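PDB 1NFG: D-hydantoinase from Ralstonia pickettii, which probably catalyses the stereospecific hydrolysis of the cyclic amide bond of D-hydantoin derivatives, with two zinc ions bound per subunit. Local coordinates for residues 92-97 with 124-129; 166-171 with 229-234; 344-349 with 416-421. All coordinates share one frame; numbering follows the deposited sequence.

Contact 1. Residues 92-97 with 124-129; sequences CQQDRG and IVLDPT
Q94 and D127 both hold CG anti to their own backbone N (chi1 161° and -177°), which sets each CG beside its own carbonyl carbon; the extended Q94 chain then carries its amide across to the other loop, just past the ends of two neighbouring parallel strands of the TIM barrel, 85-93 and 118-124. Their last regular link is I124 N to C92 O, 2.8 Å and nearly straight; the following bond, Q94 N to I124 O, is weak. Beyond this point the amide of Q94 bridges the two chains, which still run nearly parallel but without a regular pattern of backbone bonds. Its OE1 accepts L126 N at 2.9 Å, with the donor nearly in line with the side-chain C=O, and takes a weaker bond from D127 N. NE2 gives a weak bond to D127 O and another bond to H98 O, so both ends of the amide are engaged and its rotation should be restricted. The L126 isobutyl group lies against the first chain: CD1 is 3.4 Å from Q94 O, and CD2 is 4.0 Å from Q93 CG. The side chain of I124, where the strand ends, is about 7 Å from a bound zinc ion, so this strand end lies near the metal site. At the far end the D127 carboxylate grips the other loop: G97 N donates to OD2 at 2.7 Å, approaching from above the carboxylate plane.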
ATOM      1  N   CYS A  92      32.435 -16.514  -3.020  1.00 25.11           N
ATOM      2  CA  CYS A  92      33.524 -17.136  -2.282  1.00 26.64           C
ATOM      3  C   CYS A  92      32.959 -17.445  -0.901  1.00 26.48           C
ATOM      4  O   CYS A  92      32.602 -16.534  -0.147  1.00 25.52           O
ATOM      5  CB  CYS A  92      34.703 -16.163  -2.176  1.00 28.25           C
ATOM      6  SG  CYS A  92      36.064 -16.722  -1.123  1.00 27.79           S
ATOM      7  N   GLN A  93      32.881 -18.729  -0.570  1.00 27.44           N
ATOM      8  CA  GLN A  93      32.307 -19.148   0.705  1.00 28.54           C
ATOM      9  C   GLN A  93      33.279 -19.451   1.843  1.00 27.42           C
ATOM     10  O   GLN A  93      34.163 -20.297   1.715  1.00 27.82           O
ATOM     11  CB  GLN A  93      31.412 -20.368   0.480  1.00 29.19           C
ATOM     12  CG  GLN A  93      30.546 -20.698   1.679  1.00 33.44           C
ATOM     13  CD  GLN A  93      29.576 -21.820   1.397  1.00 36.46           C
ATOM     14  OE1 GLN A  93      29.977 -22.968   1.207  1.00 39.08           O
ATOM     15  NE2 GLN A  93      28.289 -21.494   1.358  1.00 38.25           N
ATOM     16  N   GLN A  94      33.093 -18.764   2.966  1.00 26.18           N
ATOM     17  CA  GLN A  94      33.928 -18.980   4.145  1.00 25.73           C
ATOM     18  C   GLN A  94      33.595 -20.340   4.750  1.00 25.79           C
ATOM     19  O   GLN A  94      32.484 -20.844   4.595  1.00 25.03           O
ATOM     20  CB  GLN A  94      33.670 -17.889   5.191  1.00 24.65           C
ATOM     21  CG  GLN A  94      34.122 -18.237   6.602  1.00 24.50           C
ATOM     22  CD  GLN A  94      33.598 -17.255   7.638  1.00 26.84           C
ATOM     23  OE1 GLN A  94      32.420 -16.902   7.626  1.00 29.23           O
ATOM     24  NE2 GLN A  94      34.465 -16.819   8.546  1.00 26.56           N
ATOM     25  N   ASP A  95      34.571 -20.938   5.422  1.00 27.45           N
ATOM     26  CA  ASP A  95      34.374 -22.225   6.078  1.00 27.39           C
ATOM     27  C   ASP A  95      34.290 -21.928   7.563  1.00 26.93           C
ATOM     28  O   ASP A  95      35.078 -21.140   8.082  1.00 26.29           O
ATOM     29  CB  ASP A  95      35.548 -23.154   5.792  1.00 28.30           C
ATOM     30  CG  ASP A  95      35.591 -23.600   4.350  1.00 31.05           C
ATOM     31  OD1 ASP A  95      34.664 -24.321   3.926  1.00 30.11           O
ATOM     32  OD2 ASP A  95      36.550 -23.227   3.635  1.00 34.96           O
ATOM     33  N   ARG A  96      33.331 -22.538   8.247  1.00 28.07           N
ATOM     34  CA  ARG A  96      33.177 -22.292   9.677  1.00 30.98           C
ATOM     35  C   ARG A  96      34.488 -22.527  10.427  1.00 29.89           C
ATOM     36  O   ARG A  96      35.148 -23.550  10.254  1.00 27.65           O
ATOM     37  CB  ARG A  96      32.077 -23.185  10.248  1.00 33.50           C
ATOM     38  CG  ARG A  96      31.813 -22.984  11.731  1.00 40.93           C
ATOM     39  CD  ARG A  96      30.886 -24.074  12.233  1.00 48.73           C
ATOM     40  NE  ARG A  96      31.201 -25.346  11.577  1.00 57.87           N
ATOM     41  CZ  ARG A  96      30.618 -26.513  11.845  1.00 61.65           C
ATOM     42  NH1 ARG A  96      29.670 -26.596  12.776  1.00 64.06           N
ATOM     43  NH2 ARG A  96      30.975 -27.601  11.169  1.00 62.15           N
ATOM     44  N   GLY A  97      34.871 -21.563  11.250  1.00 30.33           N
ATOM     45  CA  GLY A  97      36.097 -21.707  12.007  1.00 32.11           C
ATOM     46  C   GLY A  97      37.335 -21.193  11.297  1.00 33.44           C
ATOM     47  O   GLY A  97      38.410 -21.124  11.894  1.00 34.37           O
ATOM     48  N   ILE A 124      31.112 -14.547   1.231  1.00 22.86           N
ATOM     49  CA  ILE A 124      30.043 -15.013   2.105  1.00 22.08           C
ATOM     50  C   ILE A 124      30.563 -15.111   3.530  1.00 23.59           C
ATOM     51  O   ILE A 124      31.570 -15.769   3.785  1.00 24.82           O
ATOM     52  CB  ILE A 124      29.539 -16.412   1.733  1.00 20.36           C
ATOM     53  CG1 ILE A 124      28.812 -16.382   0.394  1.00 19.64           C
ATOM     54  CG2 ILE A 124      28.608 -16.917   2.817  1.00 20.41           C
ATOM     55  CD1 ILE A 124      28.159 -17.692   0.033  1.00 16.87           C
ATOM     56  N   VAL A 125      29.873 -14.458   4.455  1.00 23.47           N
ATOM     57  CA  VAL A 125      30.252 -14.491   5.857  1.00 22.32           C
ATOM     58  C   VAL A 125      29.239 -15.343   6.624  1.00 23.57           C
ATOM     59  O   VAL A 125      28.127 -14.894   6.895  1.00 23.53           O
ATOM     60  CB  VAL A 125      30.263 -13.082   6.450  1.00 20.65           C
ATOM     61  CG1 VAL A 125      30.670 -13.130   7.911  1.00 20.31           C
ATOM     62  CG2 VAL A 125      31.203 -12.206   5.660  1.00 22.20           C
ATOM     63  N   LEU A 126      29.612 -16.575   6.957  1.00 23.97           N
ATOM     64  CA  LEU A 126      28.717 -17.451   7.700  1.00 24.05           C
ATOM     65  C   LEU A 126      29.231 -17.815   9.103  1.00 25.66           C
ATOM     66  O   LEU A 126      28.649 -18.661   9.785  1.00 27.13           O
ATOM     67  CB  LEU A 126      28.422 -18.715   6.886  1.00 21.98           C
ATOM     68  CG  LEU A 126      29.571 -19.440   6.187  1.00 23.85           C
ATOM     69  CD1 LEU A 126      30.555 -20.005   7.206  1.00 23.62           C
ATOM     70  CD2 LEU A 126      28.990 -20.551   5.329  1.00 21.82           C
ATOM     71  N   ASP A 127      30.311 -17.170   9.534  1.00 24.87           N
ATOM     72  CA  ASP A 127      30.884 -17.412  10.854  1.00 25.25           C
ATOM     73  C   ASP A 127      31.457 -16.076  11.314  1.00 25.88           C
ATOM     74  O   ASP A 127      32.673 -15.882  11.364  1.00 24.77           O
ATOM     75  CB  ASP A 127      31.979 -18.483  10.777  1.00 26.73           C
ATOM     76  CG  ASP A 127      32.556 -18.829  12.141  1.00 28.56           C
ATOM     77  OD1 ASP A 127      31.833 -18.687  13.149  1.00 29.30           O
ATOM     78  OD2 ASP A 127      33.730 -19.256  12.208  1.00 29.80           O
ATOM     79  N   PRO A 128      30.562 -15.139  11.671  1.00 26.38           N
ATOM     80  CA  PRO A 128      30.803 -13.767  12.134  1.00 26.62           C
ATOM     81  C   PRO A 128      31.673 -13.569  13.363  1.00 27.96           C
ATOM     82  O   PRO A 128      31.260 -12.908  14.316  1.00 29.30           O
ATOM     83  CB  PRO A 128      29.395 -13.235  12.347  1.00 24.43           C
ATOM     84  CG  PRO A 128      28.691 -14.426  12.842  1.00 24.17           C
ATOM     85  CD  PRO A 128      29.150 -15.502  11.888  1.00 24.90           C
ATOM     86  N   THR A 129      32.879 -14.121  13.336  1.00 28.34           N
ATOM     87  CA  THR A 129      33.798 -13.973  14.458  1.00 29.05           C
ATOM     88  C   THR A 129      34.252 -12.528  14.532  1.00 29.56           C
ATOM     89  O   THR A 129      34.252 -11.825  13.524  1.00 30.45           O
ATOM     90  CB  THR A 129      35.035 -14.856  14.277  1.00 29.23           C
ATOM     91  OG1 THR A 129      34.647 -16.232  14.363  1.00 29.49           O
ATOM     92  CG2 THR A 129      36.075 -14.549  15.343  1.00 32.45           C
TER

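Contact 2. Residues 166-171 with 229-234; sequences KTLDKA and VNAPIY
A Schellman motif closes helix 212-229 just after V229, and V229 and A231, on either side of the turn residue, both face L168 of helix 161-174. N230, with its positive phi of 66°, is the C-prime residue that ends the helix; A231 N bonds back to A226 O and N230 N to E227 O. The chain then passes through P232 into strand 233-235, so this is helix-to-helix-end packing on the helical layer outside the TIM barrel strands. At the centre, L168 CB sits against the isopropyl group of V229, 3.8 Å from CG2 and 3.9 Å from CG1. The V229 torsion sets CG1 anti to its backbone N (chi1 174°), and this methyl also reaches the helix backbone, 3.9 Å from D169 N. A231, beyond the helix end, meets the carbonyl and leucine tip of L168 in helix 161-174: its CB is 4.0 Å from L168 O and 4.3 Å from L168 CD1. L168 CD1 also comes within 4.1 Å of P232 O, just ahead of the strand, while V178 of strand 178-180 packs on L168 as well. At the outer margin, D169 OD2 hydrogen-bonds Y190 OH of the second subunit, whose Y190 also packs on V229, so the contact borders a subunit interface. Between the two segments themselves there is no hydrogen bond or salt bridge. The fit therefore rests on dispersion and the burial of apolar carbon, with the nearest approaches spaced at ordinary van der Waals distances and the polar bonding left to surrounding partners.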
ATOM      1  N   LYS A 166      26.019  -5.801  11.970  1.00 26.19           N
ATOM      2  CA  LYS A 166      27.461  -5.597  12.053  1.00 25.73           C
ATOM      3  C   LYS A 166      28.050  -5.564  10.654  1.00 25.30           C
ATOM      4  O   LYS A 166      28.953  -4.771  10.368  1.00 22.66           O
ATOM      5  CB  LYS A 166      28.125  -6.702  12.887  1.00 28.21           C
ATOM      6  CG  LYS A 166      28.058  -6.427  14.380  1.00 30.46           C
ATOM      7  CD  LYS A 166      28.845  -7.425  15.221  1.00 32.51           C
ATOM      8  CE  LYS A 166      28.123  -8.751  15.378  1.00 33.21           C
ATOM      9  NZ  LYS A 166      28.719  -9.549  16.488  1.00 32.40           N
ATOM     10  N   THR A 167      27.528  -6.428   9.784  1.00 24.75           N
ATOM     11  CA  THR A 167      27.978  -6.491   8.399  1.00 24.25           C
ATOM     12  C   THR A 167      27.572  -5.204   7.680  1.00 24.71           C
ATOM     13  O   THR A 167      28.382  -4.608   6.973  1.00 24.42           O
ATOM     14  CB  THR A 167      27.359  -7.689   7.666  1.00 24.51           C
ATOM     15  OG1 THR A 167      27.705  -8.894   8.352  1.00 26.17           O
ATOM     16  CG2 THR A 167      27.876  -7.772   6.243  1.00 25.57           C
ATOM     17  N   LEU A 168      26.323  -4.775   7.863  1.00 24.39           N
ATOM     18  CA  LEU A 168      25.852  -3.546   7.226  1.00 24.60           C
ATOM     19  C   LEU A 168      26.740  -2.394   7.671  1.00 25.14           C
ATOM     20  O   LEU A 168      27.097  -1.519   6.877  1.00 25.48           O
ATOM     21  CB  LEU A 168      24.398  -3.226   7.615  1.00 24.07           C
ATOM     22  CG  LEU A 168      23.187  -3.574   6.734  1.00 23.10           C
ATOM     23  CD1 LEU A 168      23.618  -3.816   5.298  1.00 23.42           C
ATOM     24  CD2 LEU A 168      22.480  -4.786   7.278  1.00 22.37           C
ATOM     25  N   ASP A 169      27.108  -2.406   8.945  1.00 25.38           N
ATOM     26  CA  ASP A 169      27.940  -1.348   9.495  1.00 26.69           C
ATOM     27  C   ASP A 169      29.356  -1.331   8.905  1.00 27.03           C
ATOM     28  O   ASP A 169      29.887  -0.265   8.588  1.00 26.60           O
ATOM     29  CB  ASP A 169      27.986  -1.475  11.018  1.00 27.86           C
ATOM     30  CG  ASP A 169      28.682  -0.308  11.672  1.00 30.67           C
ATOM     31  OD1 ASP A 169      29.931  -0.324  11.734  1.00 35.07           O
ATOM     32  OD2 ASP A 169      27.984   0.631  12.111  1.00 30.47           O
ATOM     33  N   LYS A 170      29.961  -2.509   8.755  1.00 26.70           N
ATOM     34  CA  LYS A 170      31.300  -2.611   8.183  1.00 26.05           C
ATOM     35  C   LYS A 170      31.298  -2.198   6.710  1.00 26.48           C
ATOM     36  O   LYS A 170      32.241  -1.557   6.232  1.00 24.92           O
ATOM     37  CB  LYS A 170      31.828  -4.044   8.307  1.00 26.61           C
ATOM     38  CG  LYS A 170      32.413  -4.384   9.668  1.00 27.54           C
ATOM     39  CD  LYS A 170      33.563  -3.449  10.016  1.00 27.57           C
ATOM     40  CE  LYS A 170      34.251  -3.860  11.306  1.00 30.05           C
ATOM     41  NZ  LYS A 170      35.228  -2.835  11.772  1.00 29.10           N
ATOM     42  N   ALA A 171      30.237  -2.570   5.996  1.00 26.34           N
ATOM     43  CA  ALA A 171      30.105  -2.236   4.582  1.00 25.83           C
ATOM     44  C   ALA A 171      30.058  -0.719   4.390  1.00 27.18           C
ATOM     45  O   ALA A 171      30.665  -0.185   3.460  1.00 27.27           O
ATOM     46  CB  ALA A 171      28.860  -2.866   4.020  1.00 24.37           C
ATOM     47  N   VAL A 229      20.783   1.065   9.834  1.00 22.73           N
ATOM     48  CA  VAL A 229      22.208   1.328   9.717  1.00 24.41           C
ATOM     49  C   VAL A 229      22.417   2.449   8.712  1.00 24.69           C
ATOM     50  O   VAL A 229      23.451   3.114   8.715  1.00 25.02           O
ATOM     51  CB  VAL A 229      22.975   0.081   9.236  1.00 24.30           C
ATOM     52  CG1 VAL A 229      24.427   0.427   8.981  1.00 23.33           C
ATOM     53  CG2 VAL A 229      22.870  -1.021  10.280  1.00 24.66           C
ATOM     54  N   ASN A 230      21.410   2.664   7.869  1.00 25.08           N
ATOM     55  CA  ASN A 230      21.468   3.683   6.828  1.00 24.66           C
ATOM     56  C   ASN A 230      22.549   3.267   5.834  1.00 22.77           C
ATOM     57  O   ASN A 230      23.504   3.996   5.570  1.00 21.35           O
ATOM     58  CB  ASN A 230      21.807   5.048   7.418  1.00 26.19           C
ATOM     59  CG  ASN A 230      21.794   6.139   6.372  1.00 29.91           C
ATOM     60  OD1 ASN A 230      22.354   7.214   6.580  1.00 33.08           O
ATOM     61  ND2 ASN A 230      21.144   5.872   5.235  1.00 30.65           N
ATOM     62  N   ALA A 231      22.369   2.079   5.281  1.00 21.60           N
ATOM     63  CA  ALA A 231      23.321   1.519   4.350  1.00 21.27           C
ATOM     64  C   ALA A 231      22.644   0.932   3.129  1.00 20.79           C
ATOM     65  O   ALA A 231      21.467   0.577   3.162  1.00 21.16           O
ATOM     66  CB  ALA A 231      24.119   0.430   5.050  1.00 20.84           C
ATOM     67  N   PRO A 232      23.383   0.830   2.021  1.00 20.05           N
ATOM     68  CA  PRO A 232      22.809   0.259   0.806  1.00 19.11           C
ATOM     69  C   PRO A 232      22.780  -1.250   0.997  1.00 18.14           C
ATOM     70  O   PRO A 232      23.646  -1.803   1.673  1.00 18.89           O
ATOM     71  CB  PRO A 232      23.802   0.680  -0.270  1.00 19.28           C
ATOM     72  CG  PRO A 232      25.110   0.685   0.483  1.00 19.00           C
ATOM     73  CD  PRO A 232      24.730   1.375   1.766  1.00 18.08           C
ATOM     74  N   ILE A 233      21.789  -1.914   0.414  1.00 17.45           N
ATOM     75  CA  ILE A 233      21.680  -3.359   0.534  1.00 16.03           C
ATOM     76  C   ILE A 233      21.192  -3.917  -0.793  1.00 16.73           C
ATOM     77  O   ILE A 233      20.500  -3.228  -1.546  1.00 17.74           O
ATOM     78  CB  ILE A 233      20.709  -3.751   1.672  1.00 15.72           C
ATOM     79  CG1 ILE A 233      20.746  -5.257   1.894  1.00 14.77           C
ATOM     80  CG2 ILE A 233      19.296  -3.315   1.331  1.00 15.66           C
ATOM     81  CD1 ILE A 233      20.035  -5.694   3.144  1.00 16.62           C
ATOM     82  N   TYR A 234      21.554  -5.164  -1.074  1.00 15.32           N
ATOM     83  CA  TYR A 234      21.190  -5.809  -2.322  1.00 16.22           C
ATOM     84  C   TYR A 234      20.479  -7.128  -2.042  1.00 18.63           C
ATOM     85  O   TYR A 234      21.069  -8.047  -1.478  1.00 20.85           O
ATOM     86  CB  TYR A 234      22.467  -6.031  -3.135  1.00 16.29           C
ATOM     87  CG  TYR A 234      22.305  -6.666  -4.502  1.00 16.04           C
ATOM     88  CD1 TYR A 234      22.169  -8.044  -4.642  1.00 15.84           C
ATOM     89  CD2 TYR A 234      22.363  -5.887  -5.665  1.00 16.41           C
ATOM     90  CE1 TYR A 234      22.104  -8.639  -5.912  1.00 17.63           C
ATOM     91  CE2 TYR A 234      22.302  -6.466  -6.937  1.00 14.55           C
ATOM     92  CZ  TYR A 234      22.175  -7.841  -7.052  1.00 17.39           C
ATOM     93  OH  TYR A 234      22.139  -8.425  -8.298  1.00 17.28           O
TER

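Contact 3. Residues 344-349 with 416-421; sequences LMMVYQ and EGHKVK
The Y348 ring has K421 O at its edge, close to the ring plane and 3.3 Å from CE2, and Q349 NE2 lies at the edge too. The second ring, H418, carries E416 O at its edge in plane, whereas M346 SD makes an oblique sulfur-aromatic contact, 5.0 Å from the centroid and 42° off the normal. The third flat group, the Q349 amide, does the polar work. Its chain bends at chi2 (-51°), and CD lies against V420 and K421, with NE2 also within bonding distance of M345 O. OE1 accepts K421 N at 2.9 Å and NE2 donates to K421 O at 3.0 Å, so the one side chain binds both backbone polar atoms of a single residue, as a neighbouring strand might. NE2 also donates to M345 O, one turn back, at 3.0 Å. M345 O is almost in the Q349 amide plane (3° out of it), while K421 O is tilted from that plane; NE2 in turn stands above the K421 carbonyl plane. Two donor bonds from NE2 and one acceptor bond at OE1 would resist a flip of the amide. V420 points toward the helix and packs across the same group, its CB 3.6 Å from Q349 CD, with M345 SD 4.3 Å from V420 CG2. The contact thus joins helix 343-352 to the start of strand 419-429, which pairs antiparallel with strand 390-400; W393 of that strand and F361 of helix 358-372 pack on Y348, the latter edge-to-face.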
ATOM      1  N   LEU A 344      21.502 -15.800 -20.864  1.00 24.01           N
ATOM      2  CA  LEU A 344      21.246 -14.836 -21.932  1.00 23.22           C
ATOM      3  C   LEU A 344      20.142 -15.242 -22.898  1.00 24.14           C
ATOM      4  O   LEU A 344      19.216 -14.468 -23.138  1.00 25.98           O
ATOM      5  CB  LEU A 344      22.524 -14.535 -22.727  1.00 20.56           C
ATOM      6  CG  LEU A 344      23.685 -13.789 -22.062  1.00 17.96           C
ATOM      7  CD1 LEU A 344      24.234 -12.780 -23.036  1.00 16.86           C
ATOM      8  CD2 LEU A 344      23.240 -13.083 -20.810  1.00 17.80           C
ATOM      9  N   MET A 345      20.225 -16.441 -23.461  1.00 24.01           N
ATOM     10  CA  MET A 345      19.198 -16.869 -24.401  1.00 25.26           C
ATOM     11  C   MET A 345      17.808 -16.765 -23.800  1.00 25.60           C
ATOM     12  O   MET A 345      16.891 -16.236 -24.429  1.00 27.19           O
ATOM     13  CB  MET A 345      19.444 -18.303 -24.868  1.00 25.57           C
ATOM     14  CG  MET A 345      20.586 -18.443 -25.866  1.00 26.60           C
ATOM     15  SD  MET A 345      20.760 -20.141 -26.455  1.00 28.22           S
ATOM     16  CE  MET A 345      21.520 -20.908 -25.008  1.00 27.60           C
ATOM     17  N   MET A 346      17.658 -17.263 -22.577  1.00 25.92           N
ATOM     18  CA  MET A 346      16.377 -17.230 -21.883  1.00 24.51           C
ATOM     19  C   MET A 346      15.870 -15.806 -21.643  1.00 24.30           C
ATOM     20  O   MET A 346      14.707 -15.503 -21.899  1.00 25.40           O
ATOM     21  CB  MET A 346      16.493 -17.978 -20.556  1.00 24.02           C
ATOM     22  CG  MET A 346      16.679 -19.471 -20.719  1.00 24.23           C
ATOM     23  SD  MET A 346      15.266 -20.234 -21.545  1.00 27.47           S
ATOM     24  CE  MET A 346      15.840 -20.256 -23.130  1.00 28.96           C
ATOM     25  N   VAL A 347      16.735 -14.928 -21.154  1.00 23.18           N
ATOM     26  CA  VAL A 347      16.333 -13.553 -20.913  1.00 23.04           C
ATOM     27  C   VAL A 347      16.015 -12.882 -22.245  1.00 26.02           C
ATOM     28  O   VAL A 347      15.070 -12.093 -22.342  1.00 26.45           O
ATOM     29  CB  VAL A 347      17.445 -12.760 -20.191  1.00 22.04           C
ATOM     30  CG1 VAL A 347      17.107 -11.274 -20.166  1.00 18.78           C
ATOM     31  CG2 VAL A 347      17.620 -13.291 -18.770  1.00 19.69           C
ATOM     32  N   TYR A 348      16.799 -13.212 -23.272  1.00 27.08           N
ATOM     33  CA  TYR A 348      16.612 -12.641 -24.603  1.00 26.64           C
ATOM     34  C   TYR A 348      15.236 -12.964 -25.189  1.00 27.23           C
ATOM     35  O   TYR A 348      14.691 -12.184 -25.974  1.00 28.53           O
ATOM     36  CB  TYR A 348      17.695 -13.140 -25.566  1.00 26.56           C
ATOM     37  CG  TYR A 348      17.594 -12.528 -26.955  1.00 25.40           C
ATOM     38  CD1 TYR A 348      18.025 -11.220 -27.197  1.00 25.31           C
ATOM     39  CD2 TYR A 348      17.001 -13.232 -28.007  1.00 24.09           C
ATOM     40  CE1 TYR A 348      17.863 -10.625 -28.447  1.00 24.71           C
ATOM     41  CE2 TYR A 348      16.833 -12.646 -29.255  1.00 24.60           C
ATOM     42  CZ  TYR A 348      17.262 -11.343 -29.468  1.00 24.70           C
ATOM     43  OH  TYR A 348      17.058 -10.747 -30.687  1.00 26.66           O
ATOM     44  N   GLN A 349      14.670 -14.108 -24.825  1.00 25.84           N
ATOM     45  CA  GLN A 349      13.359 -14.460 -25.353  1.00 26.47           C
ATOM     46  C   GLN A 349      12.343 -13.400 -24.937  1.00 25.79           C
ATOM     47  O   GLN A 349      11.301 -13.243 -25.566  1.00 25.19           O
ATOM     48  CB  GLN A 349      12.925 -15.840 -24.846  1.00 26.30           C
ATOM     49  CG  GLN A 349      13.885 -16.949 -25.226  1.00 27.36           C
ATOM     50  CD  GLN A 349      14.214 -16.944 -26.709  1.00 29.07           C
ATOM     51  OE1 GLN A 349      13.358 -17.232 -27.548  1.00 28.27           O
ATOM     52  NE2 GLN A 349      15.459 -16.607 -27.038  1.00 29.11           N
ATOM     53  N   GLU A 416      15.384 -27.645 -20.300  1.00 32.89           N
ATOM     54  CA  GLU A 416      15.350 -28.727 -21.267  1.00 33.72           C
ATOM     55  C   GLU A 416      14.036 -28.664 -22.037  1.00 34.79           C
ATOM     56  O   GLU A 416      12.959 -28.613 -21.443  1.00 35.82           O
ATOM     57  CB  GLU A 416      15.468 -30.071 -20.548  1.00 33.41           C
ATOM     58  CG  GLU A 416      15.463 -31.290 -21.462  1.00 33.89           C
ATOM     59  CD  GLU A 416      16.687 -31.365 -22.355  1.00 34.35           C
ATOM     60  OE1 GLU A 416      17.814 -31.241 -21.827  1.00 32.46           O
ATOM     61  OE2 GLU A 416      16.519 -31.559 -23.581  1.00 35.24           O
ATOM     62  N   GLY A 417      14.134 -28.648 -23.360  1.00 35.73           N
ATOM     63  CA  GLY A 417      12.941 -28.608 -24.183  1.00 35.53           C
ATOM     64  C   GLY A 417      12.489 -27.244 -24.671  1.00 35.46           C
ATOM     65  O   GLY A 417      11.684 -27.171 -25.594  1.00 34.91           O
ATOM     66  N   HIS A 418      12.988 -26.167 -24.074  1.00 36.43           N
ATOM     67  CA  HIS A 418      12.573 -24.830 -24.499  1.00 38.93           C
ATOM     68  C   HIS A 418      13.082 -24.450 -25.884  1.00 38.84           C
ATOM     69  O   HIS A 418      14.265 -24.607 -26.193  1.00 39.16           O
ATOM     70  CB  HIS A 418      13.033 -23.760 -23.498  1.00 41.13           C
ATOM     71  CG  HIS A 418      12.300 -23.790 -22.190  1.00 45.51           C
ATOM     72  ND1 HIS A 418      11.697 -22.673 -21.651  1.00 46.26           N
ATOM     73  CD2 HIS A 418      12.103 -24.791 -21.297  1.00 46.99           C
ATOM     74  CE1 HIS A 418      11.163 -22.984 -20.482  1.00 47.71           C
ATOM     75  NE2 HIS A 418      11.396 -24.263 -20.242  1.00 47.16           N
ATOM     76  N   LYS A 419      12.174 -23.953 -26.718  1.00 38.20           N
ATOM     77  CA  LYS A 419      12.532 -23.516 -28.058  1.00 37.87           C
ATOM     78  C   LYS A 419      12.894 -22.045 -27.939  1.00 36.13           C
ATOM     79  O   LYS A 419      12.151 -21.263 -27.348  1.00 36.53           O
ATOM     80  CB  LYS A 419      11.357 -23.702 -29.023  1.00 39.81           C
ATOM     81  CG  LYS A 419      10.982 -25.167 -29.250  1.00 44.64           C
ATOM     82  CD  LYS A 419       9.889 -25.330 -30.304  1.00 47.73           C
ATOM     83  CE  LYS A 419       8.578 -24.699 -29.856  1.00 50.02           C
ATOM     84  NZ  LYS A 419       7.539 -24.791 -30.918  1.00 51.36           N
ATOM     85  N   VAL A 420      14.044 -21.670 -28.483  1.00 34.64           N
ATOM     86  CA  VAL A 420      14.489 -20.288 -28.403  1.00 33.56           C
ATOM     87  C   VAL A 420      14.821 -19.704 -29.761  1.00 33.43           C
ATOM     88  O   VAL A 420      15.128 -20.431 -30.707  1.00 33.60           O
ATOM     89  CB  VAL A 420      15.741 -20.158 -27.502  1.00 33.21           C
ATOM     90  CG1 VAL A 420      15.431 -20.678 -26.128  1.00 32.52           C
ATOM     91  CG2 VAL A 420      16.909 -20.931 -28.098  1.00 32.11           C
ATOM     92  N   LYS A 421      14.752 -18.382 -29.846  1.00 32.77           N
ATOM     93  CA  LYS A 421      15.071 -17.669 -31.069  1.00 33.33           C
ATOM     94  C   LYS A 421      16.093 -16.620 -30.653  1.00 32.73           C
ATOM     95  O   LYS A 421      15.783 -15.712 -29.878  1.00 33.14           O
ATOM     96  CB  LYS A 421      13.819 -17.004 -31.640  1.00 33.79           C
ATOM     97  CG  LYS A 421      14.039 -16.299 -32.964  1.00 36.00           C
ATOM     98  CD  LYS A 421      12.768 -15.600 -33.412  1.00 38.46           C
ATOM     99  CE  LYS A 421      12.999 -14.748 -34.645  1.00 40.92           C
ATOM    100  NZ  LYS A 421      11.780 -13.970 -35.003  1.00 42.35           N
TER

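Along the chain the contacts come in series: contact 1 closes before contact 2 opens, and contact 2 before contact 3. Contacts 1 and 2 lie on the same side of the chain's centre, their centres about 17 Å apart and nearest atoms about 5 Å apart, without touching. Contact 3 is on the opposite side, about 36 Å from each of the others between centres. Contacts 1 and 3 are nevertheless linked through strand pairings: 85-93 with 48-58, 48-58 with 390-400, and 390-400 with 419-429. Contact 2 lies on a different set of strands, 178-180 and 233-235, beside a subunit interface. Of the three, contact 1 is the one near the zinc site.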